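Local coordinates for hypoxanthine-guanine-xanthine phosphoribosyltransferase (Tritrichomonas foetus, PDB 1HGX), which salvages purine bases for the parasite by converting guanine, hypoxanthine and xanthine, with 5-phospho-alpha-D-ribose 1-diphosphate, into their nucleotides GMP, IMP and XMP, at residues V41-L46 with D67-S72; T107-Y112 with K139-P144; C129-K134 with C148-E153; E153-I158 with I174-E179. All blocks are in the same frame, centred on the assembly; numbering follows the deposited sequence.

Contact 1 (V41-L46 with D67-S72); sequences VMICVL and DYIICS
The Tyr68 ring meets the neighbouring strand obliquely: Cys44 CB lies 3.6 Å from Tyr68 CD2, and Leu46 CD1 slants across from Tyr68 CB to the same ring carbon. Cys44 SG, anti to its backbone N, stands at the ring edge, 5.3 Å from the centroid of Tyr68, a sulfur-aromatic contact. Tyr68 CG is anti to its carbonyl carbon, which lays the ring alongside 41-46. Ile70 CG1 flanks Leu46 CD1 further on. Tyr68 packs on Thr47 of the second subunit, and Leu46 and Ile70 on its Tyr68, so this face reaches the dimer interface. The other face carries Ile43, Val45 and Ile69 as well as Asp67; Ile69 CG2, in the crowded position between N and C, touches Ile43 CG2 at 3.9 Å and Val45 CG2 at 3.8 Å, and Leu114 of helix 109-119 covers Val45 and Ile69. Four backbone hydrogen bonds join the two segments, the straightest from Cys44 N to Asp67 O (2.9 Å, 165°). At Leu46 a water extends the ladder, donating to Leu46 O and accepting from Cys71 N. Parallel strands 41-45 and 65-72, linked through helix 50-57, form a beta-alpha-beta unit of the type I phosphoribosyltransferase fold.

Contact 2 (T107-Y112 with K139-P144); sequences TGLTMY and KAYDVP. With 5GP (guanosine-5'-monophosphate), chain C.
The Tyr112 and Tyr141 side chains run at about a right angle, yet their ring planes are inclined by only 31°, an oblique pair with centroids 4.9 Å apart. Tyr141 CD2 sits over one face of the Tyr112 ring, toward its rim, 3.7 Å from Tyr112 CD2. Leu109 lies alongside Tyr141 on the same side of that ring as Tyr112, but toward its CE1 edge, Leu109 CD1 3.7 Å from Tyr141 CZ. Val143 splits its branches: CG1 crosses Met111 at about a right angle, 3.5 Å from Met111 CG, while CG2 approaches Gly108 O at 3.4 Å. Gly108, the N-cap of helix 109-119, has backbone angles (phi 94°) and surroundings that leave no room for a CB. Thr107 O accepts weak bonds from Ala140 N and Tyr141 N. The Lys139 chain passes Thr107 O and bends toward Lys134 O, Asp106 O and Asp133 OD1. Thr107 OG1 donates to O3P of GMP (2.7 Å), Gly108 N to O1P, and Thr110 OG1 to O2P (2.7 Å); Thr107 N and Thr110 N add second bonds. The 5'-phosphate thus rests at a helix N-terminus, where backbone N-H groups and probably the helix dipole help balance its charge.

Contact 3 (C129-K134 with C148-E153); sequences CTLCDK and CGFVVE. With 5GP (guanosine-5'-monophosphate), chain C.
Backbone hydrogen bonds carry most of this parallel pairing, in which Thr130 faces Cys148, and Cys132, Asp133 and Lys134 face Phe150, Val151 and Val152. Gly149 N donates to Thr130 O, and Phe150 N reaches Leu131 O nearly along its C=O axis. After this corner at Leu131 and Gly149 the ladder resumes, Asp133 N donating to Phe150 O and Val152 N to Asp133 O (2.8 Å, 166°). Gly149 has no CB to collide with Leu131 O, which lies 3.2 Å from Gly149 CA. Thr130 OG1 is anti to its own N and donates to Cys132 O at 2.9 Å, approaching from above the carbonyl plane and spanning the corner.

Apolar contacts are few. At the corner, Leu131 CD2 lies alongside Phe150, 3.9 Å from Phe150 CE2; on the Thr130 and Asp133 face Cys148 SG, anti to its N, fits between Thr130 CG2 and Asp133 CB, 3.7 Å from the latter. Val152 CG1 backs the Lys134 stem.

Polar tips work outward. Lys134, bent at chi3 (-67°), turns NZ toward the base of GMP and grips O6 (3.0 Å) and N7 (3.2 Å); NZ also bonds Arg155 O. This double grip reads a 6-oxopurine edge, and the ammonium probably polarises O6. Asp133 OD1 pairs with Lys139.

Strand 132-134 runs between 147-152 and the edge strand 104-105, whose Ile104 packs on the Cys132 and Lys134 face and Ile105 on the Asp133 face. Tyr15 of strand 10-15 stacks on Phe150, Leu14 covers Val152, and Ile174 meets Leu131.

Contact 4 (E153-I158 with I174-E179); sequences ENRYII and IGILKE. With 5GP (guanosine-5'-monophosphate), chain C.
Ile176 is the main bump. Its CG1 is anti to the carbonyl carbon and its CG2 anti to N, so the two arms diverge: CG1-CD1 runs past Arg155 CB and CG to Glu153, CG2 to the guanidinium. CD1 pushes up to the Glu153 carboxylate, 3.2 Å from Glu153 OE2, the oxygen that also pairs with Arg12. CG2 sits over one face of the Arg155 guanidinium, 3.4 Å from Arg155 NH2. The Arg155 chain, bent at chi2 and chi3, curls round this isoleucine, forming the hollow that receives it. From there Arg155 NH2 makes a salt bridge to Glu179 OE2 (2.8 Å), which accepts through its anti lone pair; Glu179 is poorly ordered, and the same Arg155 NH2 has a second salt bridge, to Glu11.

Strands 157-158 and 174-177 are antiparallel, with strand 10-15 on the other side of 174-177, making the small sheet that forms the hood over the purine in this family. Gly175 and Ile158 form a hydrogen-bonded pair, Ile158 N donating to Gly175 O and Gly175 N to Ile158 O; Leu177 N meets Tyr156 O almost head-on (3.0 Å, 173°).

Ile158 CG2 rests against the Gly175 carbonyl, 3.7 Å from Gly175 O. On the opposite face Ile157 CG2 abuts Ile174 CG2 at 3.5 Å. Leu177 CB touches the edge of the Tyr156 ring, whose face covers the guanine near N1; Tyr156 OH bonds Asp163 O, which helps to fix the ring. Ile157 N donates to O6 of GMP (2.7 Å, 162°), and Ile157 O accepts from N1 (2.9 Å) and, weakly, from N2.

Contacts 2, 3 and 4 share the bound GMP: contact 2 holds the 5'-phosphate, contact 3 supplies Lys134 at the purine edge, and contact 4 lies over and beside the base. Contacts 2 and 3 touch through Lys139, whose NZ is 3.0 Å from Asp133 OD1 and 2.7 Å from Lys134 O. Contacts 3 and 4 share Glu153 and meet where Lys134 NZ is 3.1 Å from Arg155 O, their centres about 13 Å apart. Contact 1 belongs to the same large sheet as contact 3, across the chain's centre, with centres about 17 Å apart; it does not touch GMP, the Val45 side chain being about 6 Å away.

Contact 1 (V41-L46 with D67-S72)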
# COMPACT_ATOMS: atom_id res chain seq x y z
N VAL A 41 5.21 0.31 -15.06
CA VAL A 41 5.55 -0.26 -13.77
C VAL A 41 5.43 0.97 -12.85
O VAL A 41 6.13 1.97 -13.02
CB VAL A 41 7.01 -0.79 -13.74
CG1 VAL A 41 7.34 -1.32 -12.35
CG2 VAL A 41 7.18 -1.89 -14.77
N MET A 42 4.48 0.92 -11.93
CA MET A 42 4.24 2.01 -10.99
C MET A 42 4.92 1.64 -9.70
O MET A 42 4.46 0.75 -8.98
CB MET A 42 2.75 2.16 -10.73
CG MET A 42 1.91 2.16 -11.96
SD MET A 42 1.78 3.79 -12.59
CE MET A 42 0.60 4.37 -11.54
N ILE A 43 5.99 2.34 -9.37
CA ILE A 43 6.75 2.06 -8.18
C ILE A 43 6.33 2.88 -6.98
O ILE A 43 6.27 4.10 -7.05
CB ILE A 43 8.25 2.31 -8.42
CG1 ILE A 43 8.73 1.44 -9.59
CG2 ILE A 43 9.05 2.05 -7.15
CD1 ILE A 43 10.14 1.74 -10.00
N CYS A 44 6.02 2.20 -5.89
CA CYS A 44 5.65 2.90 -4.68
C CYS A 44 6.85 2.84 -3.72
O CYS A 44 7.40 1.76 -3.46
CB CYS A 44 4.45 2.21 -4.02
SG CYS A 44 4.04 2.83 -2.38
N VAL A 45 7.30 4.00 -3.26
CA VAL A 45 8.40 4.05 -2.31
C VAL A 45 7.76 3.96 -0.92
O VAL A 45 7.15 4.91 -0.43
CB VAL A 45 9.23 5.35 -2.46
CG1 VAL A 45 10.40 5.35 -1.47
CG2 VAL A 45 9.75 5.50 -3.92
N LEU A 46 7.85 2.77 -0.33
CA LEU A 46 7.25 2.50 0.98
C LEU A 46 8.03 3.18 2.09
O LEU A 46 9.23 3.40 1.93
CB LEU A 46 7.22 1.00 1.23
CG LEU A 46 6.36 0.19 0.26
CD1 LEU A 46 6.75 -1.27 0.33
CD2 LEU A 46 4.90 0.40 0.57
N ASP A 67 4.91 -2.21 -8.23
CA ASP A 67 6.17 -2.69 -7.70
C ASP A 67 6.50 -1.78 -6.52
O ASP A 67 5.96 -0.68 -6.41
CB ASP A 67 7.29 -2.69 -8.73
CG ASP A 67 8.34 -3.76 -8.45
OD1 ASP A 67 8.49 -4.21 -7.29
OD2 ASP A 67 9.02 -4.17 -9.41
N TYR A 68 7.36 -2.25 -5.63
CA TYR A 68 7.68 -1.51 -4.42
C TYR A 68 9.15 -1.48 -4.13
O TYR A 68 9.87 -2.42 -4.44
CB TYR A 68 6.97 -2.17 -3.24
CG TYR A 68 5.48 -2.28 -3.45
CD1 TYR A 68 4.95 -3.35 -4.17
CD2 TYR A 68 4.63 -1.27 -3.03
CE1 TYR A 68 3.60 -3.40 -4.47
CE2 TYR A 68 3.28 -1.31 -3.32
CZ TYR A 68 2.77 -2.37 -4.05
OH TYR A 68 1.44 -2.39 -4.39
N ILE A 69 9.57 -0.41 -3.48
CA ILE A 69 10.96 -0.27 -3.11
C ILE A 69 11.08 0.34 -1.71
O ILE A 69 10.24 1.15 -1.29
CB ILE A 69 11.73 0.58 -4.18
CG1 ILE A 69 13.24 0.38 -4.02
CG2 ILE A 69 11.37 2.06 -4.06
CD1 ILE A 69 14.05 0.93 -5.18
N ILE A 70 12.05 -0.15 -0.96
CA ILE A 70 12.32 0.34 0.38
C ILE A 70 13.79 0.76 0.35
O ILE A 70 14.67 -0.07 0.12
CB ILE A 70 12.10 -0.76 1.44
CG1 ILE A 70 10.66 -1.27 1.38
CG2 ILE A 70 12.40 -0.20 2.83
CD1 ILE A 70 10.40 -2.47 2.24
N CYS A 71 14.04 2.04 0.54
CA CYS A 71 15.40 2.56 0.51
C CYS A 71 15.53 3.79 1.40
O CYS A 71 14.53 4.27 1.94
CB CYS A 71 15.76 2.93 -0.93
SG CYS A 71 14.64 4.12 -1.65
N SER A 72 16.75 4.29 1.57
CA SER A 72 16.98 5.48 2.39
C SER A 72 18.34 6.06 2.07
O SER A 72 19.28 5.34 1.76
CB SER A 72 16.91 5.14 3.88
OG SER A 72 17.84 4.12 4.20
O HOH W 1 11.74 3.62 1.19

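Contact 2 (T107-Y112 with K139-P144)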
# COMPACT_ATOMS: atom_id res chain seq x y z
N THR A 107 15.23 17.79 0.33
CA THR A 107 16.44 18.34 -0.29
C THR A 107 16.65 17.75 -1.68
O THR A 107 17.47 18.26 -2.45
CB THR A 107 17.69 18.04 0.54
OG1 THR A 107 17.95 16.63 0.52
CG2 THR A 107 17.51 18.51 1.98
N GLY A 108 15.96 16.65 -1.97
CA GLY A 108 16.10 16.02 -3.26
C GLY A 108 17.14 14.91 -3.31
O GLY A 108 17.24 14.21 -4.31
N LEU A 109 17.89 14.72 -2.23
CA LEU A 109 18.93 13.69 -2.19
C LEU A 109 18.41 12.27 -2.46
O LEU A 109 18.95 11.57 -3.32
CB LEU A 109 19.67 13.72 -0.85
CG LEU A 109 20.71 12.62 -0.60
CD1 LEU A 109 21.86 12.72 -1.58
CD2 LEU A 109 21.21 12.72 0.82
N THR A 110 17.39 11.85 -1.72
CA THR A 110 16.83 10.52 -1.89
C THR A 110 16.39 10.22 -3.33
O THR A 110 16.82 9.24 -3.93
CB THR A 110 15.64 10.28 -0.93
OG1 THR A 110 16.05 10.56 0.42
CG2 THR A 110 15.20 8.82 -0.99
N MET A 111 15.56 11.10 -3.89
CA MET A 111 15.08 10.92 -5.25
C MET A 111 16.20 11.02 -6.29
O MET A 111 16.20 10.28 -7.28
CB MET A 111 13.96 11.93 -5.56
CG MET A 111 13.16 11.62 -6.81
SD MET A 111 12.51 9.92 -6.88
CE MET A 111 11.72 9.77 -5.31
N TYR A 112 17.15 11.91 -6.06
CA TYR A 112 18.27 12.06 -7.00
C TYR A 112 19.04 10.74 -7.11
O TYR A 112 19.41 10.30 -8.20
CB TYR A 112 19.19 13.20 -6.57
CG TYR A 112 20.45 13.33 -7.39
CD1 TYR A 112 20.46 14.04 -8.58
CD2 TYR A 112 21.63 12.73 -6.97
CE1 TYR A 112 21.62 14.15 -9.35
CE2 TYR A 112 22.80 12.83 -7.73
CZ TYR A 112 22.78 13.54 -8.91
OH TYR A 112 23.93 13.66 -9.68
N LYS A 139 17.05 23.57 -4.12
CA LYS A 139 17.35 22.26 -3.57
C LYS A 139 18.79 21.88 -3.86
O LYS A 139 19.40 22.40 -4.79
CB LYS A 139 16.40 21.20 -4.13
CG LYS A 139 14.97 21.33 -3.63
CD LYS A 139 14.13 20.13 -4.04
CE LYS A 139 12.65 20.42 -3.86
NZ LYS A 139 12.28 20.68 -2.46
N ALA A 140 19.33 20.98 -3.05
CA ALA A 140 20.70 20.50 -3.21
C ALA A 140 20.83 19.75 -4.52
O ALA A 140 21.90 19.74 -5.13
CB ALA A 140 21.07 19.61 -2.03
N TYR A 141 19.74 19.12 -4.96
CA TYR A 141 19.74 18.36 -6.20
C TYR A 141 18.55 18.73 -7.06
O TYR A 141 17.42 18.79 -6.58
CB TYR A 141 19.74 16.86 -5.91
CG TYR A 141 20.83 16.47 -4.96
CD1 TYR A 141 20.64 16.56 -3.58
CD2 TYR A 141 22.08 16.07 -5.43
CE1 TYR A 141 21.66 16.27 -2.70
CE2 TYR A 141 23.12 15.78 -4.55
CZ TYR A 141 22.90 15.88 -3.18
OH TYR A 141 23.91 15.61 -2.29
N ASP A 142 18.82 18.97 -8.33
CA ASP A 142 17.80 19.36 -9.30
C ASP A 142 17.01 18.15 -9.81
O ASP A 142 17.26 17.65 -10.91
CB ASP A 142 18.45 20.09 -10.48
CG ASP A 142 17.47 20.91 -11.30
OD1 ASP A 142 16.25 20.94 -10.98
OD2 ASP A 142 17.92 21.55 -12.27
N VAL A 143 16.07 17.69 -8.99
CA VAL A 143 15.23 16.54 -9.33
C VAL A 143 14.02 16.96 -10.18
O VAL A 143 13.25 17.84 -9.77
CB VAL A 143 14.72 15.84 -8.04
CG1 VAL A 143 13.78 14.69 -8.39
CG2 VAL A 143 15.89 15.34 -7.23
N PRO A 144 13.88 16.40 -11.39
CA PRO A 144 12.74 16.75 -12.24
C PRO A 144 11.49 16.08 -11.68
O PRO A 144 11.45 14.87 -11.47
CB PRO A 144 13.13 16.18 -13.60
CG PRO A 144 13.93 14.97 -13.24
CD PRO A 144 14.78 15.45 -12.08
P 5GP C . 15.29 14.32 0.87
O1P 5GP C . 14.51 14.88 -0.26
O2P 5GP C . 16.21 13.26 0.45
O3P 5GP C . 15.90 15.40 1.67
O5' 5GP C . 14.23 13.78 1.88
C5' 5GP C . 13.02 13.12 1.53
C4' 5GP C . 12.84 11.99 2.47
O4' 5GP C . 12.62 12.41 3.82
C3' 5GP C . 11.66 11.15 2.09
O3' 5GP C . 11.94 9.86 2.60
C2' 5GP C . 10.61 11.79 2.92
O2' 5GP C . 9.56 10.87 3.15
C1' 5GP C . 11.28 12.18 4.24
N9 5GP C . 10.70 13.49 4.74
C8 5GP C . 11.04 14.76 4.29
N7 5GP C . 10.35 15.73 4.85
C5 5GP C . 9.47 15.08 5.72
C6 5GP C . 8.39 15.63 6.49
O6 5GP C . 8.14 16.82 6.68
N1 5GP C . 7.60 14.65 7.07
C2 5GP C . 7.81 13.28 6.95
N2 5GP C . 7.03 12.48 7.67
N3 5GP C . 8.84 12.75 6.24
C4 5GP C . 9.62 13.71 5.62

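Contact 3 (C129-K134 with C148-E153)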
# COMPACT_ATOMS: atom_id res chain seq x y z
N CYS A 129 6.33 11.16 -9.59
CA CYS A 129 5.05 11.67 -9.10
C CYS A 129 5.17 11.74 -7.58
O CYS A 129 5.33 10.73 -6.91
CB CYS A 129 3.91 10.72 -9.49
SG CYS A 129 2.30 11.22 -8.80
N THR A 130 5.14 12.95 -7.03
CA THR A 130 5.25 13.11 -5.59
C THR A 130 3.99 13.76 -5.01
O THR A 130 3.36 14.60 -5.65
CB THR A 130 6.54 13.91 -5.21
OG1 THR A 130 6.77 13.81 -3.80
CG2 THR A 130 6.43 15.38 -5.62
N LEU A 131 3.59 13.31 -3.82
CA LEU A 131 2.40 13.87 -3.19
C LEU A 131 2.73 15.31 -2.80
O LEU A 131 1.96 16.23 -3.10
CB LEU A 131 2.02 13.07 -1.95
CG LEU A 131 0.60 13.10 -1.36
CD1 LEU A 131 0.71 13.34 0.13
CD2 LEU A 131 -0.32 14.11 -2.01
N CYS A 132 3.90 15.51 -2.20
CA CYS A 132 4.32 16.84 -1.77
C CYS A 132 5.73 17.20 -2.17
O CYS A 132 6.60 16.34 -2.32
CB CYS A 132 4.24 16.99 -0.24
SG CYS A 132 2.61 16.92 0.49
N ASP A 133 5.95 18.50 -2.33
CA ASP A 133 7.27 19.03 -2.62
C ASP A 133 7.47 20.10 -1.54
O ASP A 133 6.71 21.07 -1.49
CB ASP A 133 7.34 19.66 -4.00
CG ASP A 133 8.72 20.19 -4.32
OD1 ASP A 133 9.70 19.74 -3.69
OD2 ASP A 133 8.83 21.04 -5.21
N LYS A 134 8.43 19.89 -0.65
CA LYS A 134 8.70 20.85 0.41
C LYS A 134 9.46 22.04 -0.17
O LYS A 134 10.50 21.88 -0.79
CB LYS A 134 9.50 20.20 1.54
CG LYS A 134 9.63 21.10 2.77
CD LYS A 134 10.36 20.42 3.91
CE LYS A 134 9.58 19.26 4.47
NZ LYS A 134 10.15 18.80 5.76
N CYS A 148 3.08 16.59 -9.31
CA CYS A 148 3.20 16.95 -7.90
C CYS A 148 1.85 17.34 -7.35
O CYS A 148 1.13 18.13 -7.97
CB CYS A 148 4.19 18.11 -7.73
SG CYS A 148 4.39 18.74 -6.03
N GLY A 149 1.48 16.75 -6.22
CA GLY A 149 0.20 17.06 -5.60
C GLY A 149 0.13 18.46 -5.02
O GLY A 149 -0.67 19.28 -5.47
N PHE A 150 1.00 18.76 -4.06
CA PHE A 150 1.01 20.06 -3.38
C PHE A 150 2.42 20.54 -3.03
O PHE A 150 3.33 19.73 -2.77
CB PHE A 150 0.28 19.96 -2.03
CG PHE A 150 -1.07 19.29 -2.09
CD1 PHE A 150 -2.21 20.00 -2.44
CD2 PHE A 150 -1.19 17.95 -1.74
CE1 PHE A 150 -3.46 19.39 -2.43
CE2 PHE A 150 -2.43 17.33 -1.73
CZ PHE A 150 -3.57 18.05 -2.08
N VAL A 151 2.59 21.85 -2.98
CA VAL A 151 3.86 22.42 -2.56
C VAL A 151 3.60 22.77 -1.10
O VAL A 151 2.64 23.45 -0.77
CB VAL A 151 4.24 23.65 -3.37
CG1 VAL A 151 5.42 24.38 -2.72
CG2 VAL A 151 4.60 23.22 -4.79
N VAL A 152 4.45 22.23 -0.24
CA VAL A 152 4.30 22.38 1.19
C VAL A 152 5.38 23.31 1.79
O VAL A 152 6.45 23.46 1.22
CB VAL A 152 4.32 20.96 1.81
CG1 VAL A 152 5.60 20.68 2.57
CG2 VAL A 152 3.08 20.71 2.61
N GLU A 153 5.08 23.95 2.91
CA GLU A 153 6.06 24.84 3.52
C GLU A 153 7.12 24.06 4.27
O GLU A 153 6.93 22.89 4.59
CB GLU A 153 5.39 25.85 4.45
CG GLU A 153 4.52 25.21 5.51
CD GLU A 153 3.70 26.22 6.23
OE1 GLU A 153 2.76 26.78 5.61
OE2 GLU A 153 3.98 26.47 7.41
P 5GP C . 15.29 14.32 0.87
O1P 5GP C . 14.51 14.88 -0.26
O2P 5GP C . 16.21 13.26 0.45
O3P 5GP C . 15.90 15.40 1.67
O5' 5GP C . 14.23 13.78 1.88
C5' 5GP C . 13.02 13.12 1.53
C4' 5GP C . 12.84 11.99 2.47
O4' 5GP C . 12.62 12.41 3.82
C3' 5GP C . 11.66 11.15 2.09
O3' 5GP C . 11.94 9.86 2.60
C2' 5GP C . 10.61 11.79 2.92
O2' 5GP C . 9.56 10.87 3.15
C1' 5GP C . 11.28 12.18 4.24
N9 5GP C . 10.70 13.49 4.74
C8 5GP C . 11.04 14.76 4.29
N7 5GP C . 10.35 15.73 4.85
C5 5GP C . 9.47 15.08 5.72
C6 5GP C . 8.39 15.63 6.49
O6 5GP C . 8.14 16.82 6.68
N1 5GP C . 7.60 14.65 7.07
C2 5GP C . 7.81 13.28 6.95
N2 5GP C . 7.03 12.48 7.67
N3 5GP C . 8.84 12.75 6.24
C4 5GP C . 9.62 13.71 5.62

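Contact 4 (E153-I158 with I174-E179)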
# COMPACT_ATOMS: atom_id res chain seq x y z
N GLU A 153 5.08 23.95 2.91
CA GLU A 153 6.06 24.84 3.52
C GLU A 153 7.12 24.06 4.27
O GLU A 153 6.93 22.89 4.59
CB GLU A 153 5.39 25.85 4.45
CG GLU A 153 4.52 25.21 5.51
CD GLU A 153 3.70 26.22 6.23
OE1 GLU A 153 2.76 26.78 5.61
OE2 GLU A 153 3.98 26.47 7.41
N ASN A 154 8.23 24.73 4.56
CA ASN A 154 9.36 24.12 5.24
C ASN A 154 9.13 23.81 6.71
O ASN A 154 9.74 24.43 7.59
CB ASN A 154 10.59 25.01 5.06
CG ASN A 154 11.88 24.30 5.42
OD1 ASN A 154 11.90 23.11 5.72
ND2 ASN A 154 12.98 25.03 5.38
N ARG A 155 8.25 22.84 6.98
CA ARG A 155 7.95 22.41 8.35
C ARG A 155 7.86 20.89 8.32
O ARG A 155 7.88 20.29 7.24
CB ARG A 155 6.61 22.99 8.83
CG ARG A 155 6.50 24.52 8.87
CD ARG A 155 7.38 25.15 9.94
NE ARG A 155 7.08 24.61 11.27
CZ ARG A 155 6.07 25.00 12.04
NH1 ARG A 155 5.24 25.96 11.65
NH2 ARG A 155 5.87 24.39 13.20
N TYR A 156 7.78 20.25 9.49
CA TYR A 156 7.68 18.80 9.53
C TYR A 156 6.24 18.42 9.26
O TYR A 156 5.36 18.71 10.07
CB TYR A 156 8.14 18.22 10.87
CG TYR A 156 8.34 16.72 10.78
CD1 TYR A 156 9.51 16.19 10.23
CD2 TYR A 156 7.34 15.82 11.18
CE1 TYR A 156 9.68 14.83 10.07
CE2 TYR A 156 7.51 14.45 11.02
CZ TYR A 156 8.68 13.97 10.47
OH TYR A 156 8.85 12.62 10.32
N ILE A 157 6.02 17.81 8.11
CA ILE A 157 4.70 17.39 7.67
C ILE A 157 4.28 16.06 8.30
O ILE A 157 5.06 15.10 8.36
CB ILE A 157 4.64 17.35 6.12
CG1 ILE A 157 5.04 18.72 5.55
CG2 ILE A 157 3.26 16.94 5.62
CD1 ILE A 157 4.27 19.90 6.17
N ILE A 158 3.02 16.01 8.69
CA ILE A 158 2.45 14.85 9.34
C ILE A 158 1.06 14.52 8.76
O ILE A 158 0.40 15.41 8.20
CB ILE A 158 2.42 15.13 10.88
CG1 ILE A 158 2.89 13.91 11.65
CG2 ILE A 158 1.08 15.67 11.36
CD1 ILE A 158 4.31 13.55 11.34
N ILE A 174 -3.18 16.51 5.85
CA ILE A 174 -1.75 16.74 5.79
C ILE A 174 -1.60 17.99 6.66
O ILE A 174 -2.29 18.99 6.45
CB ILE A 174 -1.30 17.02 4.34
CG1 ILE A 174 -1.31 15.70 3.54
CG2 ILE A 174 0.07 17.69 4.31
CD1 ILE A 174 -1.10 15.89 2.06
N GLY A 175 -0.76 17.93 7.68
CA GLY A 175 -0.61 19.07 8.56
C GLY A 175 0.78 19.20 9.12
O GLY A 175 1.64 18.36 8.85
N ILE A 176 0.99 20.24 9.92
CA ILE A 176 2.28 20.54 10.53
C ILE A 176 2.34 20.00 11.95
O ILE A 176 1.42 20.22 12.75
CB ILE A 176 2.52 22.08 10.57
CG1 ILE A 176 2.63 22.63 9.14
CG2 ILE A 176 3.77 22.42 11.39
CD1 ILE A 176 2.60 24.13 9.05
N LEU A 177 3.42 19.30 12.26
CA LEU A 177 3.62 18.72 13.59
C LEU A 177 4.00 19.89 14.52
O LEU A 177 4.85 20.71 14.16
CB LEU A 177 4.77 17.71 13.53
CG LEU A 177 5.04 16.61 14.57
CD1 LEU A 177 6.38 16.83 15.22
CD2 LEU A 177 3.93 16.51 15.58
N LYS A 178 3.33 19.99 15.67
CA LYS A 178 3.62 21.05 16.63
C LYS A 178 5.07 20.99 17.05
O LYS A 178 5.66 19.91 17.11
CB LYS A 178 2.79 20.89 17.91
CG LYS A 178 1.39 21.39 17.86
CD LYS A 178 0.74 21.18 19.22
CE LYS A 178 -0.73 21.54 19.19
NZ LYS A 178 -1.37 21.37 20.51
N GLU A 179 5.64 22.14 17.40
CA GLU A 179 7.02 22.21 17.84
C GLU A 179 7.19 21.48 19.17
O GLU A 179 8.24 21.57 19.80
CB GLU A 179 7.47 23.67 17.98
CG GLU A 179 7.61 24.38 16.65
CD GLU A 179 8.56 23.66 15.71
OE1 GLU A 179 9.68 23.31 16.15
OE2 GLU A 179 8.18 23.42 14.55
P 5GP C . 15.29 14.32 0.87
O1P 5GP C . 14.51 14.88 -0.26
O2P 5GP C . 16.21 13.26 0.45
O3P 5GP C . 15.90 15.40 1.67
O5' 5GP C . 14.23 13.78 1.88
C5' 5GP C . 13.02 13.12 1.53
C4' 5GP C . 12.84 11.99 2.47
O4' 5GP C . 12.62 12.41 3.82
C3' 5GP C . 11.66 11.15 2.09
O3' 5GP C . 11.94 9.86 2.60
C2' 5GP C . 10.61 11.79 2.92
O2' 5GP C . 9.56 10.87 3.15
C1' 5GP C . 11.28 12.18 4.24
N9 5GP C . 10.70 13.49 4.74
C8 5GP C . 11.04 14.76 4.29
N7 5GP C . 10.35 15.73 4.85
C5 5GP C . 9.47 15.08 5.72
C6 5GP C . 8.39 15.63 6.49
O6 5GP C . 8.14 16.82 6.68
N1 5GP C . 7.60 14.65 7.07
C2 5GP C . 7.81 13.28 6.95
N2 5GP C . 7.03 12.48 7.67
N3 5GP C . 8.84 12.75 6.24
C4 5GP C . 9.62 13.71 5.62